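Proteasome accessory factor B/C (PafBC) (Paenarthrobacter aurescens, PDB 6SJ9) probably acts as a transcriptional regulator of the bacterial DNA damage response, joining winged helix-turn-helix and WYL domains in one chain. Local coordinates at residues Thr172-Gly184 and Leu194-Phe207. Sequence-based numbering, arbitrary orientation.
Sequences TGREEVREVEPWG and LVGLDRGRGAKRVF
Arg-178 and Asp-198 form a buried salt bridge, NH1 meeting OD2 at 2.7 Å from above the carboxylate plane. Short Asp-198 also fastens its turn, OD1 accepting from Arg-201 N in an Asx motif. Arginine suits its place because its flat cation serves three neighbours: the carboxylate at its edge, the CE1 rim of Phe-207 over one face, and the guanidinium of Arg-201 stacked on the other, planes 13° apart. Bends at chi2 and chi3 (-62° and -72°) turn it in between them. Arg-201 takes the carboxylate of extended Glu-176 end-on, NH2 to OE2 at 2.6 Å and NH1 to OE1 at 3.1 Å, which probably offsets the like charges of the stacked pair. Glu-181 OE2 accepts from Arg-199 NH1 at 2.9 Å.

Strand 175-184 pairs antiparallel with 194-198, which pairs in turn with 203-207, within the Sm-like WYL-domain sheet. A classic beta bulge interrupts the ladder: Val-195 O accepts from Trp-183 N (2.8 Å) and Gly-184 N (3.0 Å).

Gly-196 suits its place because a CB would collide with Glu-181 O and Val-180 CG1; its CA makes a CH-pi contact over the five-membered ring of Trp-183. Branched Val-180 presses CG2 against Phe-207 CE2 at 3.5 Å.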
ATOM      1  N   THR A 172       6.109   6.631 -30.994  1.00173.69           N
ATOM      2  CA  THR A 172       5.036   5.626 -30.955  1.00172.95           C
ATOM      3  C   THR A 172       5.019   4.830 -32.266  1.00174.95           C
ATOM      4  O   THR A 172       3.982   4.353 -32.738  1.00178.07           O
ATOM      5  CB  THR A 172       3.669   6.260 -30.605  1.00176.67           C
ATOM      6  OG1 THR A 172       2.805   5.267 -30.033  1.00175.93           O
ATOM      7  CG2 THR A 172       2.963   6.899 -31.819  1.00181.12           C
ATOM      8  N   GLY A 173       6.215   4.613 -32.810  1.00172.07           N
ATOM      9  CA  GLY A 173       6.372   4.002 -34.108  1.00169.51           C
ATOM     10  C   GLY A 173       6.471   2.504 -33.976  1.00164.19           C
ATOM     11  O   GLY A 173       5.622   1.890 -33.322  1.00164.03           O
ATOM     12  N   ARG A 174       7.511   1.901 -34.541  1.00158.69           N
ATOM     13  CA  ARG A 174       7.605   0.451 -34.498  1.00152.39           C
ATOM     14  C   ARG A 174       8.071  -0.062 -33.137  1.00143.20           C
ATOM     15  O   ARG A 174       8.785   0.618 -32.394  1.00141.91           O
ATOM     16  CB  ARG A 174       8.568  -0.049 -35.583  1.00157.23           C
ATOM     17  CG  ARG A 174      10.065   0.186 -35.311  1.00160.48           C
ATOM     18  CD  ARG A 174      10.498   1.658 -35.288  1.00164.76           C
ATOM     19  NE  ARG A 174      11.920   1.807 -35.609  1.00167.25           N
ATOM     20  CZ  ARG A 174      12.598   2.953 -35.541  1.00169.15           C
ATOM     21  NH1 ARG A 174      11.985   4.068 -35.164  1.00170.52           N
ATOM     22  NH2 ARG A 174      13.891   2.982 -35.847  1.00169.05           N
ATOM     23  N   GLU A 175       7.633  -1.278 -32.813  1.00134.48           N
ATOM     24  CA  GLU A 175       8.200  -2.014 -31.697  1.00114.17           C
ATOM     25  C   GLU A 175       9.615  -2.398 -32.088  1.00103.11           C
ATOM     26  O   GLU A 175       9.849  -2.917 -33.181  1.00102.82           O
ATOM     27  CB  GLU A 175       7.364  -3.241 -31.350  1.00105.84           C
ATOM     28  CG  GLU A 175       8.068  -4.208 -30.411  1.00103.01           C
ATOM     29  CD  GLU A 175       7.164  -5.340 -29.948  1.00105.64           C
ATOM     30  OE1 GLU A 175       5.966  -5.341 -30.324  1.00109.39           O
ATOM     31  OE2 GLU A 175       7.640  -6.213 -29.187  1.00103.32           O
ATOM     32  N   GLU A 176      10.556  -2.168 -31.195  1.00 95.08           N
ATOM     33  CA  GLU A 176      11.964  -2.263 -31.540  1.00 91.02           C
ATOM     34  C   GLU A 176      12.733  -2.858 -30.376  1.00 78.49           C
ATOM     35  O   GLU A 176      12.483  -2.511 -29.218  1.00 69.06           O
ATOM     36  CB  GLU A 176      12.510  -0.876 -31.903  1.00 97.71           C
ATOM     37  CG  GLU A 176      13.945  -0.834 -32.357  1.00104.23           C
ATOM     38  CD  GLU A 176      14.396   0.591 -32.648  1.00110.93           C
ATOM     39  OE1 GLU A 176      13.581   1.521 -32.425  1.00113.77           O
ATOM     40  OE2 GLU A 176      15.560   0.785 -33.080  1.00112.38           O
ATOM     41  N   VAL A 177      13.622  -3.803 -30.691  1.00 75.50           N
ATOM     42  CA  VAL A 177      14.449  -4.437 -29.675  1.00 65.29           C
ATOM     43  C   VAL A 177      15.639  -3.530 -29.415  1.00 58.04           C
ATOM     44  O   VAL A 177      16.381  -3.180 -30.338  1.00 56.81           O
ATOM     45  CB  VAL A 177      14.909  -5.832 -30.138  1.00 66.10           C
ATOM     46  CG1 VAL A 177      15.854  -6.468 -29.118  1.00 57.87           C
ATOM     47  CG2 VAL A 177      13.699  -6.734 -30.359  1.00 66.49           C
ATOM     48  N   ARG A 178      15.839  -3.164 -28.154  1.00 53.25           N
ATOM     49  CA  ARG A 178      16.919  -2.267 -27.771  1.00 48.77           C
ATOM     50  C   ARG A 178      17.977  -3.061 -27.012  1.00 47.54           C
ATOM     51  O   ARG A 178      17.645  -3.982 -26.253  1.00 48.49           O
ATOM     52  CB  ARG A 178      16.378  -1.151 -26.891  1.00 49.31           C
ATOM     53  CG  ARG A 178      15.122  -0.439 -27.469  1.00 54.08           C
ATOM     54  CD  ARG A 178      15.455   0.243 -28.792  1.00 57.37           C
ATOM     55  NE  ARG A 178      16.290   1.432 -28.580  1.00 62.24           N
ATOM     56  CZ  ARG A 178      15.771   2.665 -28.388  1.00 63.19           C
ATOM     57  NH1 ARG A 178      16.546   3.745 -28.188  1.00 59.61           N
ATOM     58  NH2 ARG A 178      14.452   2.816 -28.407  1.00 60.54           N
ATOM     59  N   GLU A 179      19.246  -2.687 -27.216  1.00 43.79           N
ATOM     60  CA  GLU A 179      20.385  -3.331 -26.572  1.00 47.35           C
ATOM     61  C   GLU A 179      20.972  -2.299 -25.645  1.00 46.61           C
ATOM     62  O   GLU A 179      21.482  -1.266 -26.111  1.00 44.30           O
ATOM     63  CB  GLU A 179      21.453  -3.760 -27.577  1.00 49.38           C
ATOM     64  CG  GLU A 179      20.943  -4.511 -28.808  1.00 52.18           C
ATOM     65  CD  GLU A 179      20.604  -5.954 -28.496  1.00 51.77           C
ATOM     66  OE1 GLU A 179      19.803  -6.529 -29.242  1.00 54.71           O
ATOM     67  OE2 GLU A 179      21.130  -6.505 -27.494  1.00 50.67           O
ATOM     68  N   VAL A 180      20.881  -2.565 -24.347  1.00 39.18           N
ATOM     69  CA  VAL A 180      21.145  -1.544 -23.358  1.00 41.94           C
ATOM     70  C   VAL A 180      22.121  -2.068 -22.313  1.00 37.50           C
ATOM     71  O   VAL A 180      21.974  -3.185 -21.818  1.00 37.04           O
ATOM     72  CB  VAL A 180      19.804  -1.087 -22.728  1.00 41.73           C
ATOM     73  CG1 VAL A 180      20.023  -0.158 -21.598  1.00 37.60           C
ATOM     74  CG2 VAL A 180      18.943  -0.407 -23.784  1.00 39.54           C
ATOM     75  N   GLU A 181      23.025  -1.204 -21.885  1.00 37.32           N
ATOM     76  CA  GLU A 181      23.803  -1.418 -20.684  1.00 36.52           C
ATOM     77  C   GLU A 181      23.163  -0.616 -19.551  1.00 36.01           C
ATOM     78  O   GLU A 181      23.209   0.638 -19.579  1.00 36.41           O
ATOM     79  CB  GLU A 181      25.253  -0.982 -20.935  1.00 36.88           C
ATOM     80  CG  GLU A 181      25.912  -1.808 -22.072  1.00 40.86           C
ATOM     81  CD  GLU A 181      27.266  -1.274 -22.535  1.00 44.57           C
ATOM     82  OE1 GLU A 181      27.772  -0.291 -21.939  1.00 48.63           O
ATOM     83  OE2 GLU A 181      27.827  -1.834 -23.492  1.00 44.13           O
ATOM     84  N   PRO A 182      22.553  -1.261 -18.552  1.00 35.29           N
ATOM     85  CA  PRO A 182      21.703  -0.512 -17.586  1.00 36.70           C
ATOM     86  C   PRO A 182      22.538   0.234 -16.559  1.00 34.66           C
ATOM     87  O   PRO A 182      23.436  -0.338 -15.941  1.00 34.73           O
ATOM     88  CB  PRO A 182      20.869  -1.603 -16.921  1.00 36.44           C
ATOM     89  CG  PRO A 182      21.805  -2.896 -17.058  1.00 36.15           C
ATOM     90  CD  PRO A 182      22.421  -2.734 -18.413  1.00 35.05           C
ATOM     91  N   TRP A 183      22.281   1.542 -16.429  1.00 36.91           N
ATOM     92  CA  TRP A 183      22.956   2.380 -15.431  1.00 38.99           C
ATOM     93  C   TRP A 183      22.113   2.629 -14.200  1.00 42.06           C
ATOM     94  O   TRP A 183      22.652   2.784 -13.092  1.00 41.80           O
ATOM     95  CB  TRP A 183      23.333   3.731 -15.995  1.00 37.74           C
ATOM     96  CG  TRP A 183      24.273   3.691 -17.145  1.00 38.64           C
ATOM     97  CD1 TRP A 183      24.899   2.605 -17.675  1.00 37.35           C
ATOM     98  CD2 TRP A 183      24.691   4.822 -17.929  1.00 41.15           C
ATOM     99  NE1 TRP A 183      25.712   3.001 -18.739  1.00 37.43           N
ATOM    100  CE2 TRP A 183      25.570   4.355 -18.919  1.00 38.35           C
ATOM    101  CE3 TRP A 183      24.389   6.181 -17.889  1.00 45.64           C
ATOM    102  CZ2 TRP A 183      26.175   5.211 -19.855  1.00 39.67           C
ATOM    103  CZ3 TRP A 183      24.984   7.023 -18.832  1.00 49.32           C
ATOM    104  CH2 TRP A 183      25.872   6.529 -19.787  1.00 45.54           C
ATOM    105  N   GLY A 184      20.805   2.685 -14.363  1.00 42.65           N
ATOM    106  CA  GLY A 184      19.978   2.960 -13.212  1.00 44.89           C
ATOM    107  C   GLY A 184      18.506   2.853 -13.518  1.00 42.23           C
ATOM    108  O   GLY A 184      18.079   2.883 -14.675  1.00 46.78           O
ATOM    109  N   LEU A 194      14.183   3.275 -16.839  1.00 41.24           N
ATOM    110  CA  LEU A 194      15.521   2.710 -16.945  1.00 37.93           C
ATOM    111  C   LEU A 194      16.386   3.707 -17.714  1.00 39.93           C
ATOM    112  O   LEU A 194      15.961   4.258 -18.752  1.00 37.90           O
ATOM    113  CB  LEU A 194      15.460   1.376 -17.696  1.00 39.65           C
ATOM    114  CG  LEU A 194      16.824   0.830 -18.158  1.00 40.19           C
ATOM    115  CD1 LEU A 194      17.712   0.301 -17.004  1.00 37.71           C
ATOM    116  CD2 LEU A 194      16.597  -0.246 -19.195  1.00 39.27           C
ATOM    117  N   VAL A 195      17.562   4.011 -17.180  1.00 38.68           N
ATOM    118  CA  VAL A 195      18.526   4.806 -17.924  1.00 39.55           C
ATOM    119  C   VAL A 195      19.739   3.926 -18.159  1.00 39.15           C
ATOM    120  O   VAL A 195      20.130   3.144 -17.280  1.00 39.81           O
ATOM    121  CB  VAL A 195      18.927   6.136 -17.235  1.00 45.82           C
ATOM    122  CG1 VAL A 195      19.550   5.867 -15.908  1.00 52.62           C
ATOM    123  CG2 VAL A 195      19.950   6.875 -18.094  1.00 42.21           C
ATOM    124  N   GLY A 196      20.308   4.014 -19.364  1.00 40.21           N
ATOM    125  CA  GLY A 196      21.491   3.226 -19.636  1.00 38.32           C
ATOM    126  C   GLY A 196      22.064   3.617 -20.982  1.00 43.96           C
ATOM    127  O   GLY A 196      21.531   4.490 -21.682  1.00 42.04           O
ATOM    128  N   LEU A 197      23.216   3.002 -21.303  1.00 42.50           N
ATOM    129  CA  LEU A 197      23.852   3.239 -22.600  1.00 44.29           C
ATOM    130  C   LEU A 197      23.158   2.348 -23.635  1.00 43.98           C
ATOM    131  O   LEU A 197      23.230   1.117 -23.569  1.00 42.44           O
ATOM    132  CB  LEU A 197      25.352   2.956 -22.510  1.00 43.00           C
ATOM    133  CG  LEU A 197      26.150   3.100 -23.819  1.00 41.47           C
ATOM    134  CD1 LEU A 197      25.994   4.550 -24.233  1.00 42.22           C
ATOM    135  CD2 LEU A 197      27.638   2.864 -23.606  1.00 42.49           C
ATOM    136  N   ASP A 198      22.460   2.961 -24.577  1.00 46.83           N
ATOM    137  CA  ASP A 198      21.862   2.240 -25.687  1.00 47.60           C
ATOM    138  C   ASP A 198      22.948   2.004 -26.726  1.00 50.37           C
ATOM    139  O   ASP A 198      23.412   2.952 -27.350  1.00 49.54           O
ATOM    140  CB  ASP A 198      20.730   3.075 -26.275  1.00 51.68           C
ATOM    141  CG  ASP A 198      19.949   2.341 -27.352  1.00 49.66           C
ATOM    142  OD1 ASP A 198      20.581   1.747 -28.248  1.00 51.96           O
ATOM    143  OD2 ASP A 198      18.701   2.397 -27.319  1.00 49.51           O
ATOM    144  N   ARG A 199      23.372   0.749 -26.903  1.00 54.12           N
ATOM    145  CA  ARG A 199      24.475   0.464 -27.811  1.00 54.20           C
ATOM    146  C   ARG A 199      24.050   0.627 -29.253  1.00 62.72           C
ATOM    147  O   ARG A 199      24.918   0.834 -30.102  1.00 62.92           O
ATOM    148  CB  ARG A 199      25.043  -0.937 -27.602  1.00 50.92           C
ATOM    149  CG  ARG A 199      25.725  -1.130 -26.305  1.00 47.92           C
ATOM    150  CD  ARG A 199      26.673  -0.001 -25.968  1.00 48.01           C
ATOM    151  NE  ARG A 199      27.733   0.222 -26.935  1.00 48.54           N
ATOM    152  CZ  ARG A 199      29.025  -0.040 -26.700  1.00 47.23           C
ATOM    153  NH1 ARG A 199      29.397  -0.528 -25.529  1.00 44.27           N
ATOM    154  NH2 ARG A 199      29.948   0.191 -27.630  1.00 45.82           N
ATOM    155  N   GLY A 200      22.741   0.520 -29.541  1.00 68.00           N
ATOM    156  CA  GLY A 200      22.257   0.759 -30.898  1.00 74.35           C
ATOM    157  C   GLY A 200      22.368   2.212 -31.327  1.00 77.17           C
ATOM    158  O   GLY A 200      22.680   2.506 -32.487  1.00 80.46           O
ATOM    159  N   ARG A 201      22.154   3.139 -30.398  1.00 73.52           N
ATOM    160  CA  ARG A 201      22.324   4.556 -30.654  1.00 72.95           C
ATOM    161  C   ARG A 201      23.695   5.065 -30.220  1.00 69.67           C
ATOM    162  O   ARG A 201      24.047   6.201 -30.545  1.00 73.80           O
ATOM    163  CB  ARG A 201      21.249   5.354 -29.923  1.00 81.02           C
ATOM    164  CG  ARG A 201      19.899   5.497 -30.640  1.00 89.57           C
ATOM    165  CD  ARG A 201      19.224   4.184 -31.009  1.00 92.88           C
ATOM    166  NE  ARG A 201      17.823   4.419 -31.359  1.00 95.76           N
ATOM    167  CZ  ARG A 201      16.964   3.467 -31.715  1.00 97.17           C
ATOM    168  NH1 ARG A 201      15.709   3.790 -32.006  1.00 98.95           N
ATOM    169  NH2 ARG A 201      17.354   2.198 -31.783  1.00 96.21           N
ATOM    170  N   GLY A 202      24.486   4.255 -29.522  1.00 63.43           N
ATOM    171  CA  GLY A 202      25.774   4.711 -29.015  1.00 62.62           C
ATOM    172  C   GLY A 202      25.688   5.916 -28.103  1.00 66.36           C
ATOM    173  O   GLY A 202      26.656   6.680 -27.989  1.00 69.66           O
ATOM    174  N   ALA A 203      24.543   6.118 -27.454  1.00 60.80           N
ATOM    175  CA  ALA A 203      24.379   7.218 -26.523  1.00 60.23           C
ATOM    176  C   ALA A 203      23.458   6.778 -25.400  1.00 53.80           C
ATOM    177  O   ALA A 203      22.735   5.779 -25.504  1.00 49.71           O
ATOM    178  CB  ALA A 203      23.811   8.472 -27.201  1.00 62.60           C
ATOM    179  N   LYS A 204      23.435   7.579 -24.354  1.00 51.27           N
ATOM    180  CA  LYS A 204      22.541   7.263 -23.268  1.00 55.56           C
ATOM    181  C   LYS A 204      21.094   7.502 -23.679  1.00 54.54           C
ATOM    182  O   LYS A 204      20.794   8.359 -24.509  1.00 55.51           O
ATOM    183  CB  LYS A 204      22.958   8.065 -22.042  1.00 66.22           C
ATOM    184  CG  LYS A 204      22.342   9.416 -21.914  1.00 76.13           C
ATOM    185  CD  LYS A 204      23.160  10.264 -20.957  1.00 80.98           C
ATOM    186  CE  LYS A 204      22.905  11.758 -21.186  1.00 86.41           C
ATOM    187  NZ  LYS A 204      24.041  12.532 -20.617  1.00 87.76           N
ATOM    188  N   ARG A 205      20.190   6.728 -23.074  1.00 50.80           N
ATOM    189  CA  ARG A 205      18.765   6.790 -23.385  1.00 47.58           C
ATOM    190  C   ARG A 205      17.980   6.447 -22.129  1.00 45.49           C
ATOM    191  O   ARG A 205      18.476   5.755 -21.230  1.00 41.44           O
ATOM    192  CB  ARG A 205      18.333   5.829 -24.502  1.00 46.12           C
ATOM    193  CG  ARG A 205      18.833   6.172 -25.897  1.00 53.25           C
ATOM    194  CD  ARG A 205      17.989   7.333 -26.434  1.00 61.50           C
ATOM    195  NE  ARG A 205      18.328   7.730 -27.795  1.00 64.66           N
ATOM    196  CZ  ARG A 205      19.496   8.268 -28.151  1.00 70.12           C
ATOM    197  NH1 ARG A 205      20.448   8.454 -27.234  1.00 67.10           N
ATOM    198  NH2 ARG A 205      19.707   8.658 -29.425  1.00 73.55           N
ATOM    199  N   VAL A 206      16.779   7.011 -22.050  1.00 45.63           N
ATOM    200  CA  VAL A 206      15.852   6.771 -20.967  1.00 47.49           C
ATOM    201  C   VAL A 206      14.650   6.018 -21.516  1.00 46.66           C
ATOM    202  O   VAL A 206      14.111   6.369 -22.575  1.00 47.86           O
ATOM    203  CB  VAL A 206      15.440   8.083 -20.287  1.00 53.03           C
ATOM    204  CG1 VAL A 206      14.724   7.749 -18.999  1.00 54.31           C
ATOM    205  CG2 VAL A 206      16.658   8.934 -20.023  1.00 55.81           C
ATOM    206  N   PHE A 207      14.286   4.948 -20.839  1.00 46.74           N
ATOM    207  CA  PHE A 207      13.201   4.069 -21.227  1.00 48.65           C
ATOM    208  C   PHE A 207      12.142   4.058 -20.130  1.00 47.32           C
ATOM    209  O   PHE A 207      12.459   3.757 -18.976  1.00 45.63           O
ATOM    210  CB  PHE A 207      13.764   2.656 -21.424  1.00 44.51           C
ATOM    211  CG  PHE A 207      14.860   2.590 -22.457  1.00 42.13           C
ATOM    212  CD1 PHE A 207      14.560   2.534 -23.820  1.00 45.35           C
ATOM    213  CD2 PHE A 207      16.181   2.660 -22.070  1.00 39.82           C
ATOM    214  CE1 PHE A 207      15.567   2.483 -24.776  1.00 44.87           C
ATOM    215  CE2 PHE A 207      17.203   2.574 -23.009  1.00 40.39           C
ATOM    216  CZ  PHE A 207      16.900   2.494 -24.356  1.00 44.64           C
TER